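Local structure of alpha-fucosidase (Bifidobacterium bifidum, 2EAE) at residues S14-L19 and D158-K163. The protein probably releases alpha-1,2-linked L-fucose from the ends of glycans by hydrolysis, this chain being the catalytic part of a longer, calcium-binding bifidobacterial glycosidase. The protein carries 1 engineered substitution. Residues are numbered along the deposited sequence; the frame is centred on the assembly and turned at random.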
# COMPACT_ATOMS: atom_id res chain seq x y z
N SER A 14 7.76 24.76 -15.77
CA SER A 14 6.56 24.80 -16.63
C SER A 14 6.04 23.40 -17.02
O SER A 14 4.83 23.20 -17.23
CB SER A 14 6.81 25.68 -17.86
OG SER A 14 7.26 24.92 -18.97
N LYS A 15 6.94 22.42 -17.09
CA LYS A 15 6.54 21.08 -17.50
C LYS A 15 6.33 20.12 -16.30
O LYS A 15 6.06 18.93 -16.49
CB LYS A 15 7.54 20.50 -18.50
CG LYS A 15 7.62 21.27 -19.82
CD LYS A 15 8.95 21.01 -20.53
CE LYS A 15 9.34 22.20 -21.43
NZ LYS A 15 10.66 22.01 -22.10
N ASP A 16 6.44 20.65 -15.08
CA ASP A 16 6.28 19.84 -13.87
C ASP A 16 4.80 19.60 -13.54
O ASP A 16 3.93 20.40 -13.92
CB ASP A 16 6.95 20.51 -12.69
CG ASP A 16 8.49 20.51 -12.79
OD1 ASP A 16 9.03 19.89 -13.73
OD2 ASP A 16 9.13 21.12 -11.91
N ASP A 17 4.52 18.52 -12.81
CA ASP A 17 3.13 18.22 -12.36
C ASP A 17 2.91 18.89 -11.02
O ASP A 17 3.62 18.62 -10.08
CB ASP A 17 2.93 16.71 -12.21
CG ASP A 17 3.26 15.95 -13.49
OD1 ASP A 17 2.79 16.36 -14.57
OD2 ASP A 17 3.95 14.89 -13.40
N TRP A 18 1.91 19.78 -10.93
CA TRP A 18 1.58 20.49 -9.70
C TRP A 18 0.18 20.19 -9.21
O TRP A 18 -0.74 20.05 -10.02
CB TRP A 18 1.58 21.99 -9.99
CG TRP A 18 2.94 22.66 -10.04
CD1 TRP A 18 4.19 22.07 -10.17
CD2 TRP A 18 3.16 24.06 -10.02
NE1 TRP A 18 5.16 23.04 -10.19
CE2 TRP A 18 4.56 24.27 -10.10
CE3 TRP A 18 2.30 25.18 -9.94
CZ2 TRP A 18 5.12 25.57 -10.11
CZ3 TRP A 18 2.85 26.46 -9.93
CH2 TRP A 18 4.26 26.64 -10.01
N LEU A 19 0.03 20.10 -7.89
CA LEU A 19 -1.27 20.34 -7.23
C LEU A 19 -1.12 21.74 -6.68
O LEU A 19 -0.10 22.06 -6.08
CB LEU A 19 -1.54 19.39 -6.05
CG LEU A 19 -1.32 17.87 -6.15
CD1 LEU A 19 -2.00 17.27 -4.93
CD2 LEU A 19 -1.84 17.26 -7.48
N ASP A 158 1.67 25.20 -3.60
CA ASP A 158 1.66 24.08 -4.53
C ASP A 158 2.43 22.92 -3.97
O ASP A 158 3.19 23.07 -3.00
CB ASP A 158 2.15 24.45 -5.93
CG ASP A 158 3.62 24.78 -5.97
OD1 ASP A 158 4.44 23.90 -5.64
OD2 ASP A 158 3.95 25.93 -6.38
N LEU A 159 2.18 21.77 -4.56
CA LEU A 159 2.99 20.60 -4.35
C LEU A 159 3.51 20.21 -5.72
O LEU A 159 2.72 19.82 -6.61
CB LEU A 159 2.18 19.47 -3.67
CG LEU A 159 2.99 18.21 -3.31
CD1 LEU A 159 4.09 18.52 -2.26
CD2 LEU A 159 2.05 17.15 -2.79
N ASN A 160 4.82 20.35 -5.90
CA ASN A 160 5.48 19.96 -7.14
C ASN A 160 5.87 18.48 -7.04
O ASN A 160 6.84 18.11 -6.39
CB ASN A 160 6.71 20.86 -7.42
CG ASN A 160 7.33 20.60 -8.78
OD1 ASN A 160 7.23 19.50 -9.32
ND2 ASN A 160 7.95 21.64 -9.37
N LEU A 161 5.06 17.63 -7.68
CA LEU A 161 5.22 16.19 -7.57
C LEU A 161 6.49 15.77 -8.27
O LEU A 161 7.10 14.78 -7.89
CB LEU A 161 4.05 15.48 -8.25
CG LEU A 161 2.62 15.83 -7.80
CD1 LEU A 161 1.64 14.86 -8.49
CD2 LEU A 161 2.54 15.75 -6.30
N SER A 162 6.87 16.55 -9.29
CA SER A 162 7.98 16.21 -10.18
C SER A 162 9.30 16.46 -9.47
O SER A 162 10.26 15.71 -9.64
CB SER A 162 7.93 17.06 -11.47
OG SER A 162 6.78 16.82 -12.27
N LYS A 163 9.35 17.52 -8.66
CA LYS A 163 10.57 17.83 -7.91
C LYS A 163 10.50 17.40 -6.43
O LYS A 163 11.45 17.56 -5.69
CB LYS A 163 10.90 19.33 -8.03
CG LYS A 163 11.36 19.75 -9.40
CD LYS A 163 12.05 21.13 -9.29
CE LYS A 163 12.35 21.74 -10.65
NZ LYS A 163 12.42 20.71 -11.73
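The carboxylate of Asp16 meets Asn160 and Lys163: OD2 of Asp16 accepts from ND2 of Asn160 at 2.8 Å, on the anti side and with a nearly straight N-H...O angle of 174°, while Lys163 NZ forms a salt bridge with the same oxygen, its hydrogen bond weak at 3.3 Å. In Asn160, CG lies opposite the backbone N (chi1 -173°), which carries the amide across to Asp16 and the indole edge. Its other end is held too, since OD1 accepts from Lys163 N (3.0 Å) in an Asx motif that turns the chain after strand 155-160. At Asp17 the backbone takes over: its N donates to Ser162 OG at 2.9 Å and its O accepts from Leu161 N, while its carboxylate turns to Tyr330 and Lys376. Trp18 pairs with Asn160 as a non-hydrogen-bonded antiparallel pair. The carboxylate of Asp158 lies over one face of its indole, planes 22° apart and OD2 3.7 Å from CH2 of Trp18; Asn160 ND2 comes to the edge at NE1 without bonding, both being donors. Leu19 and Leu159 form a hydrogen-bonded pair, Leu19 O receiving Leu159 N at 2.8 Å and Leu19 N donating to Leu159 O, and both side chains pack on Tyr377 of helix 364-385. This adds strand 18-21 to the border of the large antiparallel N-terminal sheet. With Asn160 and Lys163 converging on one oxygen, Asp16's negative charge is probably stabilised where one segment enters the sheet and the other leaves it.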